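Long-range contacts in protein BCAM1869 (Burkholderia cenocepacia, PDB 4O2H), which is probably a transcriptional regulator linked to quorum sensing, an RsaM homologue of novel fold whose two identical subunits associate: residues 20-25 with 99-104; 36-41 with 133-138; 43-48 with 56-61. All coordinates share one frame; numbering follows the deposited sequence.

Contact 1. Residues 20-25 with 99-104; sequences YVRLSE and NVMAID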
ATOM      1  N   TYR A  20      15.729   4.500  -8.178  1.00 45.24           N
ATOM      2  CA  TYR A  20      14.675   5.101  -9.007  1.00 44.19           C
ATOM      3  C   TYR A  20      14.787   4.687 -10.442  1.00 48.63           C
ATOM      4  O   TYR A  20      15.901   4.563 -10.947  1.00 48.76           O
ATOM      5  CB  TYR A  20      14.718   6.632  -8.943  1.00 45.42           C
ATOM      6  CG  TYR A  20      14.433   7.191  -7.572  1.00 47.39           C
ATOM      7  CD1 TYR A  20      13.124   7.375  -7.130  1.00 47.23           C
ATOM      8  CD2 TYR A  20      15.473   7.566  -6.719  1.00 50.20           C
ATOM      9  CE1 TYR A  20      12.853   7.959  -5.891  1.00 47.62           C
ATOM     10  CE2 TYR A  20      15.212   8.081  -5.443  1.00 51.14           C
ATOM     11  CZ  TYR A  20      13.896   8.283  -5.042  1.00 56.48           C
ATOM     12  OH  TYR A  20      13.609   8.808  -3.813  1.00 58.52           O
ATOM     13  N   VAL A  21      13.625   4.467 -11.095  1.00 46.71           N
ATOM     14  CA  VAL A  21      13.447   4.222 -12.542  1.00 47.73           C
ATOM     15  C   VAL A  21      13.336   5.606 -13.179  1.00 52.96           C
ATOM     16  O   VAL A  21      12.387   6.325 -12.869  1.00 53.47           O
ATOM     17  CB  VAL A  21      12.200   3.321 -12.858  1.00 49.30           C
ATOM     18  CG1 VAL A  21      11.928   3.250 -14.374  1.00 49.41           C
ATOM     19  CG2 VAL A  21      12.385   1.919 -12.274  1.00 48.81           C
ATOM     20  N   ARG A  22      14.301   6.007 -14.009  1.00 51.52           N
ATOM     21  CA  ARG A  22      14.313   7.354 -14.592  1.00 51.01           C
ATOM     22  C   ARG A  22      13.581   7.406 -15.905  1.00 58.01           C
ATOM     23  O   ARG A  22      13.871   6.641 -16.824  1.00 59.26           O
ATOM     24  CB  ARG A  22      15.724   7.903 -14.712  1.00 48.71           C
ATOM     25  CG  ARG A  22      16.233   8.326 -13.339  1.00 55.62           C
ATOM     26  CD  ARG A  22      17.663   8.853 -13.283  1.00 48.66           C
ATOM     27  NE  ARG A  22      17.830   9.556 -12.011  1.00 60.46           N
ATOM     28  CZ  ARG A  22      18.022   8.960 -10.833  1.00 71.18           C
ATOM     29  NH1 ARG A  22      18.086   9.676  -9.725  1.00 58.87           N
ATOM     30  NH2 ARG A  22      18.141   7.642 -10.759  1.00 51.36           N
ATOM     31  N   LEU A  23      12.557   8.275 -15.952  1.00 55.70           N
ATOM     32  CA  LEU A  23      11.654   8.399 -17.091  1.00 55.79           C
ATOM     33  C   LEU A  23      11.421   9.847 -17.446  1.00 61.15           C
ATOM     34  O   LEU A  23      11.195  10.677 -16.559  1.00 59.74           O
ATOM     35  CB  LEU A  23      10.298   7.724 -16.749  1.00 53.44           C
ATOM     36  CG  LEU A  23      10.269   6.230 -16.438  1.00 55.61           C
ATOM     37  CD1 LEU A  23       8.933   5.833 -15.883  1.00 52.62           C
ATOM     38  CD2 LEU A  23      10.590   5.397 -17.681  1.00 60.06           C
ATOM     39  N   SER A  24      11.418  10.142 -18.750  1.00 60.98           N
ATOM     40  CA  SER A  24      11.148  11.490 -19.256  1.00 62.07           C
ATOM     41  C   SER A  24       9.686  11.869 -19.058  1.00 65.88           C
ATOM     42  O   SER A  24       8.826  11.007 -18.885  1.00 62.69           O
ATOM     43  CB  SER A  24      11.494  11.593 -20.739  1.00 66.65           C
ATOM     44  OG  SER A  24      10.555  10.854 -21.501  1.00 75.61           O
ATOM     45  N   GLU A  25       9.422  13.175 -19.133  1.00 65.41           N
ATOM     46  CA  GLU A  25       8.114  13.819 -19.036  1.00 64.38           C
ATOM     47  C   GLU A  25       7.113  13.112 -20.011  1.00 66.67           C
ATOM     48  O   GLU A  25       6.002  12.764 -19.601  1.00 65.38           O
ATOM     49  CB  GLU A  25       8.325  15.318 -19.380  1.00 67.55           C
ATOM     50  CG  GLU A  25       7.091  16.204 -19.408  1.00 77.26           C
ATOM     51  CD  GLU A  25       7.334  17.660 -19.761  1.00 94.39           C
ATOM     52  OE1 GLU A  25       7.873  17.949 -20.859  1.00 90.60           O
ATOM     53  OE2 GLU A  25       6.960  18.520 -18.932  1.00 76.88           O
ATOM     54  N   ASN A  99       8.637   4.446  -7.365  1.00 44.24           N
ATOM     55  CA  ASN A  99      10.049   4.125  -7.577  1.00 45.13           C
ATOM     56  C   ASN A  99      10.532   4.885  -8.803  1.00 46.95           C
ATOM     57  O   ASN A  99      11.496   4.480  -9.448  1.00 47.87           O
ATOM     58  CB  ASN A  99      10.266   2.603  -7.717  1.00 42.61           C
ATOM     59  CG  ASN A  99       9.673   1.977  -8.954  1.00 44.16           C
ATOM     60  OD1 ASN A  99       8.695   2.452  -9.536  1.00 42.88           O
ATOM     61  ND2 ASN A  99      10.223   0.835  -9.334  1.00 38.46           N
ATOM     62  N   VAL A 100       9.827   5.971  -9.147  1.00 42.16           N
ATOM     63  CA  VAL A 100      10.138   6.803 -10.311  1.00 41.31           C
ATOM     64  C   VAL A 100      10.793   8.121  -9.931  1.00 47.17           C
ATOM     65  O   VAL A 100      10.374   8.791  -8.998  1.00 46.04           O
ATOM     66  CB  VAL A 100       8.881   7.087 -11.190  1.00 41.50           C
ATOM     67  CG1 VAL A 100       9.184   8.065 -12.350  1.00 40.08           C
ATOM     68  CG2 VAL A 100       8.261   5.790 -11.720  1.00 40.58           C
HETATM   69  N   MSE A 101      11.768   8.526 -10.744  1.00 48.29           N
HETATM   70  CA  MSE A 101      12.362   9.856 -10.747  1.00 50.05           C
HETATM   71  C   MSE A 101      12.195  10.405 -12.153  1.00 54.69           C
HETATM   72  O   MSE A 101      12.710   9.820 -13.119  1.00 54.45           O
HETATM   73  CB  MSE A 101      13.838   9.860 -10.283  1.00 54.77           C
HETATM   74  CG  MSE A 101      14.484  11.214 -10.398  1.00 63.83           C
HETATM   75 SE   MSE A 101      13.590  12.584  -9.354  0.61 70.22          SE
HETATM   76  CE  MSE A 101      14.232  12.131  -7.619  1.00 66.42           C
ATOM     77  N   ALA A 102      11.434  11.510 -12.277  1.00 51.77           N
ATOM     78  CA  ALA A 102      11.256  12.159 -13.569  1.00 52.67           C
ATOM     79  C   ALA A 102      12.464  13.014 -13.902  1.00 58.38           C
ATOM     80  O   ALA A 102      13.002  13.734 -13.051  1.00 58.32           O
ATOM     81  CB  ALA A 102       9.989  12.994 -13.592  1.00 52.47           C
ATOM     82  N   ILE A 103      12.917  12.899 -15.146  1.00 56.84           N
ATOM     83  CA  ILE A 103      14.091  13.607 -15.636  1.00 60.17           C
ATOM     84  C   ILE A 103      13.678  14.610 -16.712  1.00 67.45           C
ATOM     85  O   ILE A 103      12.608  14.458 -17.296  1.00 64.87           O
ATOM     86  CB  ILE A 103      15.172  12.604 -16.140  1.00 64.33           C
ATOM     87  CG1 ILE A 103      14.600  11.629 -17.213  1.00 61.98           C
ATOM     88  CG2 ILE A 103      15.788  11.850 -14.941  1.00 64.57           C
ATOM     89  CD1 ILE A 103      15.582  11.000 -18.137  1.00 60.85           C
ATOM     90  N   ASP A 104      14.517  15.636 -16.969  1.00 68.32           N
ATOM     91  CA  ASP A 104      14.215  16.632 -17.986  1.00 69.87           C
ATOM     92  C   ASP A 104      14.851  16.250 -19.350  1.00 76.20           C
ATOM     93  O   ASP A 104      15.349  15.126 -19.527  1.00 75.19           O
ATOM     94  CB  ASP A 104      14.642  18.053 -17.524  1.00 74.97           C
ATOM     95  CG  ASP A 104      16.118  18.317 -17.228  1.00 88.47           C
ATOM     96  OD1 ASP A 104      16.984  17.784 -17.961  1.00 90.58           O
ATOM     97  OD2 ASP A 104      16.401  19.162 -16.354  1.00 95.82           O
TER

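Contact 2. Residues 36-41 with 133-138; sequences VASGLD and ASALLG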
ATOM      1  N   VAL A  36      -3.484  -2.718  -8.666  1.00 39.09           N
ATOM      2  CA  VAL A  36      -3.035  -3.925  -7.959  1.00 38.47           C
ATOM      3  C   VAL A  36      -3.910  -4.097  -6.724  1.00 43.74           C
ATOM      4  O   VAL A  36      -4.456  -5.172  -6.519  1.00 45.41           O
ATOM      5  CB  VAL A  36      -1.523  -3.829  -7.602  1.00 42.20           C
ATOM      6  CG1 VAL A  36      -1.019  -5.075  -6.881  1.00 41.90           C
ATOM      7  CG2 VAL A  36      -0.662  -3.551  -8.844  1.00 42.53           C
ATOM      8  N   ALA A  37      -4.039  -3.050  -5.888  1.00 39.35           N
ATOM      9  CA  ALA A  37      -4.816  -3.170  -4.655  1.00 38.92           C
ATOM     10  C   ALA A  37      -5.246  -1.827  -4.144  1.00 42.34           C
ATOM     11  O   ALA A  37      -4.600  -0.826  -4.366  1.00 40.82           O
ATOM     12  CB  ALA A  37      -4.017  -3.919  -3.569  1.00 39.71           C
ATOM     13  N   SER A  38      -6.384  -1.820  -3.484  1.00 42.31           N
ATOM     14  CA  SER A  38      -7.012  -0.663  -2.870  1.00 40.29           C
ATOM     15  C   SER A  38      -7.693  -1.147  -1.602  1.00 44.53           C
ATOM     16  O   SER A  38      -8.115  -2.294  -1.530  1.00 44.60           O
ATOM     17  CB  SER A  38      -8.010  -0.020  -3.828  1.00 41.56           C
ATOM     18  OG  SER A  38      -7.410   0.512  -4.999  1.00 47.18           O
ATOM     19  N   GLY A  39      -7.754  -0.295  -0.602  1.00 40.99           N
ATOM     20  CA  GLY A  39      -8.420  -0.608   0.647  1.00 41.52           C
ATOM     21  C   GLY A  39      -8.763   0.638   1.411  1.00 43.11           C
ATOM     22  O   GLY A  39      -8.295   1.731   1.083  1.00 40.79           O
ATOM     23  N   LEU A  40      -9.623   0.479   2.404  1.00 40.11           N
ATOM     24  CA  LEU A  40     -10.057   1.574   3.250  1.00 39.59           C
ATOM     25  C   LEU A  40      -9.098   1.742   4.422  1.00 43.93           C
ATOM     26  O   LEU A  40      -8.541   0.752   4.898  1.00 43.40           O
ATOM     27  CB  LEU A  40     -11.496   1.311   3.763  1.00 40.10           C
ATOM     28  CG  LEU A  40     -12.568   1.165   2.656  1.00 42.02           C
ATOM     29  CD1 LEU A  40     -13.961   1.013   3.266  1.00 41.25           C
ATOM     30  CD2 LEU A  40     -12.512   2.330   1.614  1.00 35.27           C
ATOM     31  N   ASP A  41      -8.850   3.004   4.832  1.00 41.86           N
ATOM     32  CA  ASP A  41      -8.040   3.327   6.024  1.00 42.55           C
ATOM     33  C   ASP A  41      -8.920   4.191   6.979  1.00 44.43           C
ATOM     34  O   ASP A  41      -8.941   5.412   6.818  1.00 42.99           O
ATOM     35  CB  ASP A  41      -6.693   4.029   5.654  1.00 43.52           C
ATOM     36  CG  ASP A  41      -5.783   4.326   6.846  1.00 51.88           C
ATOM     37  OD1 ASP A  41      -6.165   4.002   7.982  1.00 55.45           O
ATOM     38  OD2 ASP A  41      -4.643   4.781   6.625  1.00 64.12           O
ATOM     39  N   ALA A 133     -12.736   2.343  -7.017  1.00 44.55           N
ATOM     40  CA  ALA A 133     -14.124   2.092  -6.564  1.00 43.89           C
ATOM     41  C   ALA A 133     -14.527   0.655  -6.864  1.00 48.13           C
ATOM     42  O   ALA A 133     -15.114  -0.016  -6.020  1.00 47.14           O
ATOM     43  CB  ALA A 133     -15.079   3.062  -7.227  1.00 44.21           C
ATOM     44  N   SER A 134     -14.135   0.169  -8.034  1.00 46.66           N
ATOM     45  CA  SER A 134     -14.385  -1.195  -8.484  1.00 48.48           C
ATOM     46  C   SER A 134     -13.786  -2.206  -7.508  1.00 51.88           C
ATOM     47  O   SER A 134     -14.486  -3.128  -7.086  1.00 53.09           O
ATOM     48  CB  SER A 134     -13.796  -1.399  -9.881  1.00 52.01           C
ATOM     49  OG  SER A 134     -14.164  -2.664 -10.403  1.00 59.25           O
ATOM     50  N   ALA A 135     -12.508  -2.008  -7.111  1.00 46.07           N
ATOM     51  CA  ALA A 135     -11.839  -2.923  -6.184  1.00 45.11           C
ATOM     52  C   ALA A 135     -12.510  -2.884  -4.818  1.00 49.83           C
ATOM     53  O   ALA A 135     -12.642  -3.915  -4.174  1.00 49.95           O
ATOM     54  CB  ALA A 135     -10.369  -2.566  -6.056  1.00 44.17           C
ATOM     55  N   LEU A 136     -12.895  -1.678  -4.366  1.00 45.75           N
ATOM     56  CA  LEU A 136     -13.563  -1.469  -3.077  1.00 45.88           C
ATOM     57  C   LEU A 136     -14.876  -2.233  -3.001  1.00 53.13           C
ATOM     58  O   LEU A 136     -15.228  -2.725  -1.925  1.00 55.40           O
ATOM     59  CB  LEU A 136     -13.824   0.023  -2.834  1.00 44.88           C
ATOM     60  CG  LEU A 136     -12.605   0.911  -2.608  1.00 47.58           C
ATOM     61  CD1 LEU A 136     -13.058   2.284  -2.272  1.00 46.08           C
ATOM     62  CD2 LEU A 136     -11.670   0.365  -1.499  1.00 47.69           C
ATOM     63  N   LEU A 137     -15.581  -2.350  -4.138  1.00 49.91           N
ATOM     64  CA  LEU A 137     -16.816  -3.119  -4.220  1.00 51.94           C
ATOM     65  C   LEU A 137     -16.508  -4.619  -4.185  1.00 62.24           C
ATOM     66  O   LEU A 137     -17.216  -5.345  -3.494  1.00 64.31           O
ATOM     67  CB  LEU A 137     -17.639  -2.740  -5.449  1.00 51.65           C
ATOM     68  CG  LEU A 137     -18.277  -1.339  -5.381  1.00 55.43           C
ATOM     69  CD1 LEU A 137     -18.543  -0.778  -6.784  1.00 54.96           C
ATOM     70  CD2 LEU A 137     -19.513  -1.357  -4.545  1.00 57.56           C
ATOM     71  N   GLY A 138     -15.410  -5.036  -4.824  1.00 61.17           N
ATOM     72  CA  GLY A 138     -14.953  -6.425  -4.865  1.00 62.15           C
ATOM     73  C   GLY A 138     -14.635  -7.051  -3.519  1.00 70.21           C
ATOM     74  O   GLY A 138     -14.798  -8.267  -3.344  1.00 70.77           O
TER

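Contact 3. Residues 43-48 with 56-61; sequences SLLAEL and RLAGYT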
ATOM      1  N   SER A  43      -8.487   5.129  10.007  1.00 47.24           N
ATOM      2  CA  SER A  43      -7.616   6.024  10.760  1.00 48.82           C
ATOM      3  C   SER A  43      -7.287   7.281   9.920  1.00 50.83           C
ATOM      4  O   SER A  43      -7.332   8.376  10.454  1.00 53.54           O
ATOM      5  CB  SER A  43      -6.347   5.297  11.175  1.00 55.30           C
ATOM      6  OG  SER A  43      -5.413   6.218  11.713  1.00 72.47           O
ATOM      7  N   LEU A  44      -7.016   7.129   8.621  1.00 43.98           N
ATOM      8  CA  LEU A  44      -6.799   8.247   7.709  1.00 42.99           C
ATOM      9  C   LEU A  44      -8.089   9.068   7.558  1.00 47.93           C
ATOM     10  O   LEU A  44      -8.032  10.302   7.616  1.00 46.89           O
ATOM     11  CB  LEU A  44      -6.312   7.761   6.338  1.00 40.95           C
ATOM     12  CG  LEU A  44      -6.174   8.835   5.209  1.00 43.76           C
ATOM     13  CD1 LEU A  44      -5.149   9.903   5.568  1.00 43.21           C
ATOM     14  CD2 LEU A  44      -5.809   8.188   3.889  1.00 42.59           C
ATOM     15  N   LEU A  45      -9.247   8.371   7.411  1.00 44.66           N
ATOM     16  CA  LEU A  45     -10.561   8.980   7.248  1.00 45.38           C
ATOM     17  C   LEU A  45     -10.886   9.915   8.447  1.00 51.87           C
ATOM     18  O   LEU A  45     -11.332  11.047   8.235  1.00 50.26           O
ATOM     19  CB  LEU A  45     -11.671   7.899   7.057  1.00 45.12           C
ATOM     20  CG  LEU A  45     -13.126   8.460   7.015  1.00 50.03           C
ATOM     21  CD1 LEU A  45     -13.346   9.376   5.787  1.00 48.27           C
ATOM     22  CD2 LEU A  45     -14.167   7.362   7.037  1.00 47.37           C
ATOM     23  N   ALA A  46     -10.638   9.445   9.682  1.00 50.25           N
ATOM     24  CA  ALA A  46     -10.867  10.270  10.870  1.00 52.63           C
ATOM     25  C   ALA A  46      -9.891  11.442  10.872  1.00 58.14           C
ATOM     26  O   ALA A  46     -10.265  12.558  11.245  1.00 59.31           O
ATOM     27  CB  ALA A  46     -10.710   9.445  12.151  1.00 54.31           C
ATOM     28  N   GLU A  47      -8.650  11.173  10.452  1.00 52.05           N
ATOM     29  CA  GLU A  47      -7.568  12.127  10.398  1.00 54.41           C
ATOM     30  C   GLU A  47      -7.927  13.313   9.473  1.00 58.32           C
ATOM     31  O   GLU A  47      -7.783  14.457   9.892  1.00 59.37           O
ATOM     32  CB  GLU A  47      -6.310  11.397   9.941  1.00 56.80           C
ATOM     33  CG  GLU A  47      -5.009  12.171  10.044  1.00 76.38           C
ATOM     34  CD  GLU A  47      -3.844  11.354   9.521  1.00100.21           C
ATOM     35  OE1 GLU A  47      -3.429  10.392  10.210  1.00 96.78           O
ATOM     36  OE2 GLU A  47      -3.376  11.647   8.398  1.00 93.78           O
ATOM     37  N   LEU A  48      -8.429  13.038   8.246  1.00 53.31           N
ATOM     38  CA  LEU A  48      -8.853  14.043   7.262  1.00 51.19           C
ATOM     39  C   LEU A  48     -10.048  14.852   7.788  1.00 56.72           C
ATOM     40  O   LEU A  48     -10.070  16.080   7.645  1.00 56.17           O
ATOM     41  CB  LEU A  48      -9.232  13.367   5.935  1.00 49.67           C
ATOM     42  CG  LEU A  48      -8.123  12.708   5.093  1.00 52.17           C
ATOM     43  CD1 LEU A  48      -8.709  11.799   4.089  1.00 50.76           C
ATOM     44  CD2 LEU A  48      -7.287  13.728   4.335  1.00 52.08           C
ATOM     45  N   ARG A  56     -16.140  11.029   2.671  1.00 51.27           N
ATOM     46  CA  ARG A  56     -17.020   9.882   2.896  1.00 52.78           C
ATOM     47  C   ARG A  56     -16.190   8.641   3.223  1.00 54.26           C
ATOM     48  O   ARG A  56     -16.542   7.877   4.110  1.00 53.52           O
ATOM     49  CB  ARG A  56     -17.830   9.619   1.624  1.00 55.00           C
ATOM     50  CG  ARG A  56     -19.219  10.199   1.651  1.00 62.79           C
ATOM     51  CD  ARG A  56     -19.808  10.138   0.254  1.00 60.72           C
ATOM     52  NE  ARG A  56     -20.030   8.760  -0.178  1.00 57.55           N
ATOM     53  CZ  ARG A  56     -20.189   8.408  -1.445  1.00 72.07           C
ATOM     54  NH1 ARG A  56     -20.161   9.325  -2.404  1.00 60.22           N
ATOM     55  NH2 ARG A  56     -20.364   7.132  -1.768  1.00 57.09           N
ATOM     56  N   LEU A  57     -15.112   8.422   2.433  1.00 48.71           N
ATOM     57  CA  LEU A  57     -14.179   7.305   2.563  1.00 47.40           C
ATOM     58  C   LEU A  57     -12.757   7.792   2.337  1.00 49.24           C
ATOM     59  O   LEU A  57     -12.551   8.784   1.626  1.00 48.25           O
ATOM     60  CB  LEU A  57     -14.472   6.193   1.521  1.00 46.96           C
ATOM     61  CG  LEU A  57     -15.813   5.471   1.473  1.00 52.94           C
ATOM     62  CD1 LEU A  57     -15.890   4.638   0.187  1.00 52.68           C
ATOM     63  CD2 LEU A  57     -16.010   4.546   2.709  1.00 55.87           C
ATOM     64  N   ALA A  58     -11.779   7.048   2.867  1.00 42.98           N
ATOM     65  CA  ALA A  58     -10.381   7.299   2.638  1.00 41.60           C
ATOM     66  C   ALA A  58      -9.649   5.989   2.632  1.00 47.03           C
ATOM     67  O   ALA A  58     -10.040   5.050   3.337  1.00 48.87           O
ATOM     68  CB  ALA A  58      -9.819   8.222   3.704  1.00 42.41           C
ATOM     69  N   GLY A  59      -8.554   5.933   1.886  1.00 40.07           N
ATOM     70  CA  GLY A  59      -7.768   4.714   1.846  1.00 38.55           C
ATOM     71  C   GLY A  59      -6.527   4.836   1.016  1.00 41.89           C
ATOM     72  O   GLY A  59      -6.131   5.933   0.605  1.00 40.45           O
ATOM     73  N   TYR A  60      -5.960   3.673   0.734  1.00 39.93           N
ATOM     74  CA  TYR A  60      -4.757   3.458  -0.031  1.00 39.41           C
ATOM     75  C   TYR A  60      -5.109   2.786  -1.363  1.00 44.23           C
ATOM     76  O   TYR A  60      -6.183   2.196  -1.531  1.00 42.59           O
ATOM     77  CB  TYR A  60      -3.758   2.592   0.790  1.00 40.54           C
ATOM     78  CG  TYR A  60      -4.072   1.107   0.759  1.00 46.21           C
ATOM     79  CD1 TYR A  60      -3.605   0.295  -0.276  1.00 48.73           C
ATOM     80  CD2 TYR A  60      -4.867   0.516   1.744  1.00 48.17           C
ATOM     81  CE1 TYR A  60      -3.935  -1.059  -0.342  1.00 49.65           C
ATOM     82  CE2 TYR A  60      -5.167  -0.851   1.710  1.00 49.50           C
ATOM     83  CZ  TYR A  60      -4.730  -1.622   0.641  1.00 59.63           C
ATOM     84  OH  TYR A  60      -5.042  -2.958   0.554  1.00 69.29           O
ATOM     85  N   THR A  61      -4.187   2.895  -2.301  1.00 37.80           N
ATOM     86  CA  THR A  61      -4.227   2.224  -3.589  1.00 37.72           C
ATOM     87  C   THR A  61      -2.781   2.043  -4.044  1.00 40.46           C
ATOM     88  O   THR A  61      -1.930   2.861  -3.720  1.00 37.07           O
ATOM     89  CB  THR A  61      -5.137   2.907  -4.590  1.00 41.22           C
ATOM     90  OG1 THR A  61      -5.235   2.060  -5.736  1.00 39.45           O
ATOM     91  CG2 THR A  61      -4.676   4.312  -4.947  1.00 38.02           C
TER

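Contact 1. Residues 20-25 with 99-104
M101, present as selenomethionine, lies beside R22 on one face of a two-stranded parallel ladder in which strand 21-24 pairs with strand 100-103. The two side chains point the same way. M101 CG is anti to its own backbone N (chi1 175°) and comes within 4.0 Å of R22 NH1, while M101 CB lies over one face of the guanidinium, toward its rim. R22 is extended from CG to NE and crosses I103 at about a right angle, its CG 3.9 Å from I103 CG2. Its polar end is held beyond the strands by salt bridges from NE to D109 and from NH2 to D18. At the start of the ladder Y20 leans across M101 with CB 3.6 Å from M101 CB, and P42 of the second subunit packs on Y20 and N99. V21, L23, V100 and A102 take the other face, where L23 crosses V100 at about a right angle and L28 of helix 25-29 covers L23, V100 and A102. N99 lies alongside V21, but its amide is engaged by the backbone of T75 and Y73. Four backbone bonds zip the strands together. Three are M101 N to V21 O, L23 N to M101 O and I103 N to L23 O. In the fourth, almost straight at 174°, V21 N lies 2.7 Å from N99 O.

Contact 2. Residues 36-41 with 133-138
L136 and L40 meet through their methyl groups, with L136 CD2 3.8 Å from L40 CD2 and L136 CD1 only slightly farther from the same atom. This apolar contact between helix 133-138 and strand 36-40 is made by side chains that cross obliquely. In both leucines CG is anti to the carbonyl carbon (chi1 -60° for L40, -68° for L136), and in both the branched end comes nearer to the partner segment than the root of the side chain does. W80 of strand 74-83 touches both leucines and extends the apolar patch.

The second kind of contact sets side-chain carbon against small residues. L136 CD2 also reaches the backbone at G39, 4.0 Å from G39 CA. One residue earlier on each segment, S38 and A135 both point toward the partner, and their CB atoms meet at 4.1 Å.

No hydrogen bond joins the two segments, and the polar atoms of S38 find partners elsewhere. S38 OG bonds to H35 NE2, while S38 O accepts from H139 NE2, just past the helical segment. A hydrogen bond therefore supplements the packing close to the end of helix 128-138.

Within its own chain the strand is an outermost one of the antiparallel sheet, paired with strand 55-65 in a ladder interrupted by a classic beta bulge in which V36 and A37 both face E62; V36 and A37 also meet A37 and V36 of the second subunit. With axes 7.6 Å apart at closest approach and inclined at 70°, the contact is helix-on-sheet packing, in which the C-terminal helix crosses this strand.

Contact 3. Residues 43-48 with 56-61
A58 projects its methyl group into the flank of helix 43-48, where A58 CB lies 3.7 Å from L45 CA and close to L45 N, so the small side chain rests against the helix backbone itself. Three leucines gather round it. L45 CB is 3.8 Å from A58 CB, L48 CD1 approaches to the same distance, and L44 CG lies at 4.0 Å. L44 and L48, one turn apart, thus meet the methyl together with the intervening L45.

Beyond this shared point the leucines diverge. A chi1 of 174° sets L45 CG anti to its backbone N; from there CD1 packs 3.8 Å from L57 C and CD2 lies 3.8 Å from R56 O, toward the start of the strand. L44 reaches the other way along the strand, with CD2 4.0 Å from G59 O.

Helix 42-50 and strand 55-65 are consecutive elements joined by a short connection, and the helix packs against strand 57-61 with the segment axes 6.9 Å apart and their directions 129° apart. This is helix-on-sheet packing between elements adjacent in the chain; strand 55-65 lies between strands 34-40 and 74-83 of the antiparallel sheet. The helix reaches the latter strand as well, L44 touching D79 and L48 touching Y81, while I53 of the connecting loop also packs on L48.

No hydrogen bond crosses between the two segments. A backbone bond instead joins G59 to W80 of strand 74-83, and the L57 side chain, directed away from the helix, touches L40 of strand 34-40.

In the fold
Contacts 2 and 3 lie together, their centres about 13 Å apart, on the four-stranded antiparallel sheet, where strands 34-40 and 55-65 are neighbours. They touch through probable hydrogen bonds, S38 OG to T61 OG1 and D41 N to A58 O, both 2.8 Å. Contact 1 belongs to the separate parallel pair on the other side of the chain's centre; its centre is about 27 Å from that of contact 2 and about 29 Å from that of contact 3. Along the chain, contact 3 is nested within the loops closed by each of the other two, while contacts 1 and 2 interleave. Since all three touch the second subunit, residues on both sides of the chain's centre take part in the subunit interface.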